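Local coordinates for MGS-M4 (Unidentified, PDB 4Q3M), which probably acts as an NAD(P)H-dependent oxidoreductase of the aldo/keto reductase family with a TIM-barrel fold, although its substrate is not known, at residues S22-A27 and E51-R56; F138-L143 and H171-K176; V159-H162 and Q166-F169. One frame throughout, in Å; residues are numbered along the deposited sequence.

Interaction 1 (S22-A27 and E51-R56); sequences SKKNDA and EEEVGR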
loop_
_atom_site.group_PDB
_atom_site.type_symbol
_atom_site.label_atom_id
_atom_site.label_comp_id
_atom_site.label_asym_id
_atom_site.label_seq_id
_atom_site.Cartn_x
_atom_site.Cartn_y
_atom_site.Cartn_z
ATOM N N SER A 22 -22.968 8.116 8.714
ATOM C CA SER A 22 -24.126 7.330 9.122
ATOM C C SER A 22 -25.429 8.105 8.936
ATOM O O SER A 22 -25.495 9.057 8.156
ATOM C CB SER A 22 -23.985 6.881 10.579
ATOM O OG SER A 22 -25.064 6.048 10.968
ATOM N N LYS A 23 -26.454 7.688 9.674
ATOM C CA LYS A 23 -27.822 8.161 9.474
ATOM C C LYS A 23 -28.145 9.277 10.481
ATOM O O LYS A 23 -27.303 9.639 11.305
ATOM C CB LYS A 23 -28.793 6.970 9.599
ATOM C CG LYS A 23 -30.232 7.114 9.048
ATOM C CD LYS A 23 -30.399 8.076 7.874
ATOM C CE LYS A 23 -31.876 8.475 7.728
ATOM N NZ LYS A 23 -32.132 9.699 6.923
ATOM N N LYS A 24 -29.359 9.815 10.398
ATOM C CA LYS A 24 -29.781 10.969 11.191
ATOM C C LYS A 24 -29.573 10.821 12.704
ATOM O O LYS A 24 -29.979 9.827 13.309
ATOM C CB LYS A 24 -31.255 11.278 10.898
ATOM C CG LYS A 24 -31.546 11.630 9.442
ATOM C CD LYS A 24 -30.745 12.841 8.978
ATOM C CE LYS A 24 -30.985 13.175 7.514
ATOM N NZ LYS A 24 -30.525 12.090 6.609
ATOM N N ASN A 25 -28.913 11.820 13.288
ATOM C CA ASN A 25 -28.734 11.947 14.738
ATOM C C ASN A 25 -27.926 10.824 15.395
ATOM O O ASN A 25 -27.709 10.838 16.607
ATOM C CB ASN A 25 -30.101 12.059 15.420
ATOM C CG ASN A 25 -30.871 13.288 14.976
ATOM O OD1 ASN A 25 -30.280 14.309 14.621
ATOM N ND2 ASN A 25 -32.196 13.195 14.987
ATOM N N ASP A 26 -27.476 9.859 14.600
ATOM C CA ASP A 26 -26.598 8.815 15.110
ATOM C C ASP A 26 -25.199 9.381 15.309
ATOM O O ASP A 26 -24.469 8.959 16.205
ATOM C CB ASP A 26 -26.567 7.613 14.166
ATOM C CG ASP A 26 -27.865 6.828 14.177
ATOM O OD1 ASP A 26 -27.982 5.880 14.983
ATOM O OD2 ASP A 26 -28.769 7.157 13.380
ATOM N N ALA A 27 -24.835 10.342 14.467
ATOM C CA ALA A 27 -23.570 11.050 14.612
ATOM C C ALA A 27 -23.668 12.062 15.744
ATOM O O ALA A 27 -22.716 12.260 16.498
ATOM C CB ALA A 27 -23.188 11.737 13.313
ATOM N N GLU A 51 -20.756 16.980 9.613
ATOM C CA GLU A 51 -20.182 18.193 10.191
ATOM C C GLU A 51 -21.250 19.041 10.870
ATOM O O GLU A 51 -20.975 19.751 11.839
ATOM C CB GLU A 51 -19.471 19.015 9.115
ATOM C CG GLU A 51 -18.213 18.370 8.565
ATOM C CD GLU A 51 -17.604 19.164 7.427
ATOM O OE1 GLU A 51 -18.368 19.664 6.574
ATOM O OE2 GLU A 51 -16.362 19.293 7.387
ATOM N N GLU A 52 -22.470 18.960 10.352
ATOM C CA GLU A 52 -23.600 19.679 10.917
ATOM C C GLU A 52 -24.009 19.102 12.271
ATOM O O GLU A 52 -24.152 19.835 13.250
ATOM C CB GLU A 52 -24.782 19.646 9.949
ATOM C CG GLU A 52 -24.557 20.431 8.669
ATOM C CD GLU A 52 -25.822 20.571 7.845
ATOM O OE1 GLU A 52 -26.901 20.775 8.439
ATOM O OE2 GLU A 52 -25.737 20.477 6.602
ATOM N N GLU A 53 -24.189 17.785 12.321
ATOM C CA GLU A 53 -24.613 17.113 13.546
ATOM C C GLU A 53 -23.511 17.102 14.601
ATOM O O GLU A 53 -23.787 17.195 15.797
ATOM C CB GLU A 53 -25.058 15.682 13.245
ATOM C CG GLU A 53 -26.304 15.589 12.381
ATOM C CD GLU A 53 -26.798 14.166 12.221
ATOM O OE1 GLU A 53 -26.162 13.249 12.783
ATOM O OE2 GLU A 53 -27.822 13.964 11.535
ATOM N N VAL A 54 -22.264 16.982 14.155
ATOM C CA VAL A 54 -21.123 17.004 15.064
ATOM C C VAL A 54 -20.979 18.379 15.709
ATOM O O VAL A 54 -20.797 18.489 16.922
ATOM C CB VAL A 54 -19.811 16.634 14.338
ATOM C CG1 VAL A 54 -18.606 16.953 15.210
ATOM C CG2 VAL A 54 -19.817 15.164 13.946
ATOM N N GLY A 55 -21.077 19.422 14.892
ATOM C CA GLY A 55 -20.915 20.785 15.362
ATOM C C GLY A 55 -21.962 21.228 16.366
ATOM O O GLY A 55 -21.663 21.986 17.288
ATOM N N ARG A 56 -23.194 20.759 16.188
ATOM C CA ARG A 56 -24.285 21.133 17.083
ATOM C C ARG A 56 -24.234 20.345 18.387
ATOM O O ARG A 56 -24.683 20.825 19.428
ATOM C CB ARG A 56 -25.636 20.930 16.395
ATOM C CG ARG A 56 -25.909 21.925 15.282
ATOM C CD ARG A 56 -27.282 21.716 14.668
ATOM N NE ARG A 56 -27.523 22.634 13.559
ATOM C CZ ARG A 56 -27.070 22.442 12.325
ATOM N NH1 ARG A 56 -26.354 21.365 12.047
ATOM N NH2 ARG A 56 -27.332 23.325 11.371
#
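A27 and E53 bring the two backbones together, their CA atoms 6.2 Å apart, where the turn leading into helix 26-37 runs past the first turn of helix 51-59. Nearly all of the contact is made by one side chain, that of E53. It leaves its helix with CG anti to the carbonyl carbon (chi1 -66°) and then runs straight, which delivers the carboxylate to the backbone of the turn. There the backbone N of N25 donates to E53 OE2 over 3.0 Å in an almost linear bond, with an N-H...O angle of 177°. The donor stands above the carboxylate plane, 38° out of it. E53 OE1 lies 3.4 Å from A27 CB, and the methyl group lies against that oxygen. The side chains of K24 and N25 each cross that of E53 at about a right angle, and both are grazing contacts: K24 CD is 4.0 Å from E53 OE2. K24 NZ does not reach the acid, staying 5.9 Å from E53 OE2, though its charge may still favour the carboxylate at long range. N25 occupies the N-cap position, and the acid therefore sits at the start of a helix, whose dipole probably helps to stabilise its negative charge. A further weak hydrogen bond joins E53 OE1 to the backbone N of Y28. This is a surface contact between the helices that follow barrel strands 17-18 and 41-43; on the inner side of helix 51-59, E51 is hydrogen-bonded to T72 of strand 69-74 and to S91 of helix 81-94.

Interaction 2 (F138-L143 and H171-K176); sequences FNVHHL and HDYCKK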
loop_
_atom_site.group_PDB
_atom_site.type_symbol
_atom_site.label_atom_id
_atom_site.label_comp_id
_atom_site.label_asym_id
_atom_site.label_seq_id
_atom_site.Cartn_x
_atom_site.Cartn_y
_atom_site.Cartn_z
ATOM N N PHE A 138 -1.189 9.713 3.382
ATOM C CA PHE A 138 0.033 10.070 2.678
ATOM C C PHE A 138 1.135 9.066 2.990
ATOM O O PHE A 138 1.409 8.777 4.155
ATOM C CB PHE A 138 0.486 11.483 3.053
ATOM C CG PHE A 138 -0.109 12.564 2.192
ATOM C CD1 PHE A 138 -1.442 12.519 1.818
ATOM C CD2 PHE A 138 0.665 13.629 1.764
ATOM C CE1 PHE A 138 -1.991 13.514 1.028
ATOM C CE2 PHE A 138 0.124 14.628 0.974
ATOM C CZ PHE A 138 -1.205 14.570 0.606
ATOM N N ASN A 139 1.759 8.529 1.947
ATOM C CA ASN A 139 2.883 7.623 2.131
ATOM C C ASN A 139 4.179 8.416 2.255
ATOM O O ASN A 139 4.155 9.646 2.283
ATOM C CB ASN A 139 2.971 6.620 0.980
ATOM C CG ASN A 139 3.546 5.283 1.414
ATOM O OD1 ASN A 139 4.185 5.181 2.463
ATOM N ND2 ASN A 139 3.323 4.250 0.610
ATOM N N VAL A 140 5.303 7.711 2.325
ATOM C CA VAL A 140 6.595 8.344 2.579
ATOM C C VAL A 140 6.982 9.367 1.511
ATOM O O VAL A 140 7.324 10.504 1.837
ATOM C CB VAL A 140 7.718 7.293 2.695
ATOM C CG1 VAL A 140 9.083 7.967 2.705
ATOM C CG2 VAL A 140 7.524 6.448 3.946
ATOM N N HIS A 141 6.920 8.975 0.241
ATOM C CA HIS A 141 7.340 9.869 -0.835
ATOM C C HIS A 141 6.398 11.061 -0.986
ATOM O O HIS A 141 6.795 12.110 -1.495
ATOM C CB HIS A 141 7.460 9.111 -2.163
ATOM C CG HIS A 141 6.215 8.389 -2.574
ATOM N ND1 HIS A 141 5.813 7.207 -1.991
ATOM C CD2 HIS A 141 5.295 8.672 -3.525
ATOM C CE1 HIS A 141 4.691 6.798 -2.559
ATOM N NE2 HIS A 141 4.356 7.669 -3.493
ATOM N N HIS A 142 5.158 10.902 -0.538
ATOM C CA HIS A 142 4.219 12.017 -0.504
ATOM C C HIS A 142 4.640 13.016 0.568
ATOM O O HIS A 142 4.578 14.228 0.365
ATOM C CB HIS A 142 2.794 11.528 -0.241
ATOM C CG HIS A 142 2.311 10.516 -1.232
ATOM N ND1 HIS A 142 1.433 9.508 -0.897
ATOM C CD2 HIS A 142 2.583 10.357 -2.549
ATOM C CE1 HIS A 142 1.185 8.770 -1.965
ATOM N NE2 HIS A 142 1.871 9.264 -2.980
ATOM N N LEU A 143 5.071 12.491 1.709
ATOM C CA LEU A 143 5.517 13.327 2.817
ATOM C C LEU A 143 6.826 14.036 2.481
ATOM O O LEU A 143 7.010 15.200 2.835
ATOM C CB LEU A 143 5.681 12.490 4.087
ATOM C CG LEU A 143 4.402 11.861 4.647
ATOM C CD1 LEU A 143 4.711 10.984 5.853
ATOM C CD2 LEU A 143 3.391 12.936 5.008
ATOM N N HIS A 171 5.850 5.029 10.556
ATOM C CA HIS A 171 5.871 5.641 11.879
ATOM C C HIS A 171 7.243 6.229 12.188
ATOM O O HIS A 171 7.351 7.367 12.647
ATOM C CB HIS A 171 5.489 4.617 12.949
ATOM C CG HIS A 171 5.314 5.204 14.315
ATOM N ND1 HIS A 171 5.409 4.451 15.465
ATOM C CD2 HIS A 171 5.042 6.469 14.714
ATOM C CE1 HIS A 171 5.208 5.227 16.515
ATOM N NE2 HIS A 171 4.983 6.456 16.087
ATOM N N ASP A 172 8.286 5.447 11.932
ATOM C CA ASP A 172 9.654 5.893 12.167
ATOM C C ASP A 172 9.997 7.101 11.306
ATOM O O ASP A 172 10.634 8.041 11.778
ATOM C CB ASP A 172 10.647 4.760 11.902
ATOM C CG ASP A 172 10.680 3.739 13.023
ATOM O OD1 ASP A 172 10.216 4.063 14.137
ATOM O OD2 ASP A 172 11.176 2.616 12.792
ATOM N N TYR A 173 9.573 7.074 10.045
ATOM C CA TYR A 173 9.817 8.193 9.143
ATOM C C TYR A 173 9.178 9.472 9.673
ATOM O O TYR A 173 9.818 10.522 9.717
ATOM C CB TYR A 173 9.291 7.899 7.736
ATOM C CG TYR A 173 9.370 9.105 6.825
ATOM C CD1 TYR A 173 10.551 9.427 6.168
ATOM C CD2 TYR A 173 8.270 9.933 6.636
ATOM C CE1 TYR A 173 10.630 10.534 5.345
ATOM C CE2 TYR A 173 8.342 11.041 5.820
ATOM C CZ TYR A 173 9.522 11.337 5.175
ATOM O OH TYR A 173 9.590 12.442 4.362
ATOM N N CYS A 174 7.910 9.374 10.063
ATOM C CA CYS A 174 7.177 10.522 10.585
ATOM C C CYS A 174 7.848 11.090 11.832
ATOM O O CYS A 174 8.006 12.304 11.962
ATOM C CB CYS A 174 5.728 10.138 10.892
ATOM S SG CYS A 174 4.723 9.771 9.433
ATOM N N LYS A 175 8.247 10.205 12.742
ATOM C CA LYS A 175 8.903 10.622 13.977
ATOM C C LYS A 175 10.232 11.319 13.702
ATOM O O LYS A 175 10.603 12.257 14.407
ATOM C CB LYS A 175 9.122 9.424 14.904
ATOM C CG LYS A 175 7.876 8.991 15.660
ATOM C CD LYS A 175 8.213 8.004 16.769
ATOM C CE LYS A 175 8.756 6.699 16.210
ATOM N NZ LYS A 175 9.187 5.772 17.294
ATOM N N LYS A 176 10.944 10.862 12.677
ATOM C CA LYS A 176 12.203 11.489 12.289
ATOM C C LYS A 176 11.963 12.876 11.704
ATOM O O LYS A 176 12.821 13.755 11.795
ATOM C CB LYS A 176 12.959 10.619 11.282
ATOM C CG LYS A 176 13.540 9.343 11.869
ATOM C CD LYS A 176 14.321 8.558 10.825
ATOM C CE LYS A 176 14.912 7.287 11.415
ATOM N NZ LYS A 176 15.708 6.524 10.413
#
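The ring of Y173 reaches across to helix 140-149 and is met there in two ways, on a face by V140 and at an edge by L143. V140 CG1 stands over the middle of the ring, 4.0 Å from its centroid and 11° off the normal, a CH-pi contact. L143 comes in near the ring plane, with its CB 3.5 Å from Y173 CE2. Leucine and tyrosine slide past each other in opposite directions, and the CD1 branch of the leucine runs back along the ring, 3.6 Å from Y173 CE2. The same methyl group then meets C174 SG at 3.8 Å, so that L143 lies against two consecutive residues of helix 168-176. The first torsion of Y173, with CG anti to the backbone N (chi1 173°), carries the ring outward from its own helix and over the first turn of the other. Its phenol oxygen ends beside the backbone of that turn, 3.7 Å from L143 C. The turn is itself tied together: N139 N donates to H142 ND1 over 3.0 Å, and V140 N to N139 OD1 over 2.8 Å. H142 also bonds to D270 through NE2 and stacks on F108. N139, V140 and H141 pack against N139, H141 and V140 of the second subunit. M144 and M147, farther along helix 140-149, also touch Y173, while F169 and L170 of helix 168-176 pack on V140. This apolar interface joins two neighbouring outer helices of the barrel, 140-149 and 168-176, which follow barrel strands 133-136 and 156-160.

Interaction 3 (V159-H162 and Q166-F169); sequences VETH and QNHF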
loop_
_atom_site.group_PDB
_atom_site.type_symbol
_atom_site.label_atom_id
_atom_site.label_comp_id
_atom_site.label_asym_id
_atom_site.label_seq_id
_atom_site.Cartn_x
_atom_site.Cartn_y
_atom_site.Cartn_z
ATOM N N VAL A 159 -3.276 7.838 9.092
ATOM C CA VAL A 159 -3.282 6.676 8.209
ATOM C C VAL A 159 -3.848 5.438 8.896
ATOM O O VAL A 159 -3.878 5.355 10.125
ATOM C CB VAL A 159 -1.866 6.350 7.695
ATOM C CG1 VAL A 159 -1.375 7.437 6.748
ATOM C CG2 VAL A 159 -0.906 6.169 8.862
ATOM N N GLU A 160 -4.295 4.481 8.089
ATOM C CA GLU A 160 -4.787 3.205 8.594
ATOM C C GLU A 160 -3.695 2.482 9.368
ATOM O O GLU A 160 -2.670 2.100 8.803
ATOM C CB GLU A 160 -5.286 2.324 7.449
ATOM C CG GLU A 160 -5.603 0.895 7.866
ATOM C CD GLU A 160 -5.718 -0.047 6.685
ATOM O OE1 GLU A 160 -5.823 0.442 5.540
ATOM O OE2 GLU A 160 -5.694 -1.278 6.902
ATOM N N THR A 161 -3.914 2.302 10.665
ATOM C CA THR A 161 -2.930 1.649 11.517
ATOM C C THR A 161 -3.606 0.805 12.591
ATOM O O THR A 161 -4.399 1.309 13.387
ATOM C CB THR A 161 -1.997 2.675 12.190
ATOM O OG1 THR A 161 -1.428 3.536 11.196
ATOM C CG2 THR A 161 -0.881 1.969 12.942
ATOM N N HIS A 162 -3.290 -0.484 12.598
ATOM C CA HIS A 162 -3.812 -1.406 13.596
ATOM C C HIS A 162 -2.850 -2.575 13.782
ATOM O O HIS A 162 -1.754 -2.578 13.224
ATOM C CB HIS A 162 -5.204 -1.901 13.201
ATOM C CG HIS A 162 -5.349 -2.197 11.741
ATOM N ND1 HIS A 162 -4.726 -3.264 11.130
ATOM C CD2 HIS A 162 -6.047 -1.565 10.768
ATOM C CE1 HIS A 162 -5.034 -3.275 9.847
ATOM N NE2 HIS A 162 -5.835 -2.255 9.600
ATOM N N GLN A 166 0.824 -2.483 11.180
ATOM C CA GLN A 166 1.395 -1.686 12.262
ATOM C C GLN A 166 2.200 -0.474 11.792
ATOM O O GLN A 166 2.441 0.449 12.572
ATOM C CB GLN A 166 2.262 -2.580 13.151
ATOM C CG GLN A 166 1.514 -3.794 13.688
ATOM C CD GLN A 166 2.282 -4.532 14.765
ATOM O OE1 GLN A 166 3.393 -4.145 15.127
ATOM N NE2 GLN A 166 1.690 -5.600 15.288
ATOM N N ASN A 167 2.615 -0.482 10.526
ATOM C CA ASN A 167 3.270 0.671 9.903
ATOM C C ASN A 167 4.477 1.214 10.667
ATOM O O ASN A 167 4.589 2.422 10.871
ATOM C CB ASN A 167 2.259 1.805 9.714
ATOM C CG ASN A 167 1.067 1.393 8.875
ATOM O OD1 ASN A 167 1.182 0.553 7.983
ATOM N ND2 ASN A 167 -0.088 1.986 9.158
ATOM N N HIS A 168 5.379 0.330 11.083
ATOM C CA HIS A 168 6.555 0.745 11.842
ATOM C C HIS A 168 7.513 1.595 11.010
ATOM O O HIS A 168 8.178 2.488 11.534
ATOM C CB HIS A 168 7.291 -0.476 12.398
ATOM C CG HIS A 168 6.568 -1.156 13.517
ATOM N ND1 HIS A 168 6.776 -0.834 14.841
ATOM C CD2 HIS A 168 5.635 -2.136 13.510
ATOM C CE1 HIS A 168 6.003 -1.588 15.602
ATOM N NE2 HIS A 168 5.300 -2.386 14.819
ATOM N N PHE A 169 7.579 1.310 9.713
ATOM C CA PHE A 169 8.448 2.054 8.810
ATOM C C PHE A 169 7.954 3.487 8.645
ATOM O O PHE A 169 8.716 4.441 8.809
ATOM C CB PHE A 169 8.527 1.361 7.448
ATOM C CG PHE A 169 9.516 1.984 6.504
ATOM C CD1 PHE A 169 10.835 1.563 6.487
ATOM C CD2 PHE A 169 9.127 2.986 5.629
ATOM C CE1 PHE A 169 11.749 2.132 5.620
ATOM C CE2 PHE A 169 10.037 3.561 4.762
ATOM C CZ PHE A 169 11.349 3.132 4.755
#
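N167, with CG beside the backbone N and anti to the carbonyl carbon (chi1 -58°), points its amide at the end of strand 156-160, where ND2 is gripped by two acceptors. It donates to the backbone oxygen E160 O over 2.6 Å and to T161 OG1 over 2.9 Å. Both partners lie close to the amide plane, 5° and 10° out of it, which fixes the rotation of the group. The methyl of the threonine, CG2, meets the backbone oxygen Q166 O at 3.7 Å, while Q166 CG rests 3.5 Å from H162 O. An alanine at N167 removes the amide, which would probably leave E160 O and T161 OG1 without their shared donor and weaken the tie between strand end and helix start. In the next shell the backbone N of N167 is bound by N271 of the second subunit. H162 NE2 donates over 2.9 Å to the anti lone pair of E160 OE2, and that carboxylate is also held by K264, I265 and F266. Q166 is steadied at both ends of its amide: OE1 accepts from H168 NE2 at 2.6 Å, and NE2 bonds to the backbone oxygens of V163 and I256. This short loop is the connection from strand to helix in the beta-alpha-beta unit 156-160, 168-176, 180-184, at the C-terminal end of a barrel strand, the end that carries the active site in TIM-barrel enzymes.

Overall arrangement
Along the chain interaction 1 comes first, and interaction 3 then falls between the two segments of interaction 2. Interaction 1 lies across the barrel from the others, its centre 32 Å from that of interaction 2 and 28 Å from that of interaction 3, with nearest atoms about 17 Å away in both cases. Interactions 2 and 3 have centres 11 Å apart, share helix 168-176 and touch, V140 CG2 meeting F169 CE2 at 3.9 Å. Together they join that helix to helix 140-149 and to strand 156-160, and both reach the second subunit, so part of the dimer interface lies on this side of the barrel, whereas interaction 1 touches no other chain.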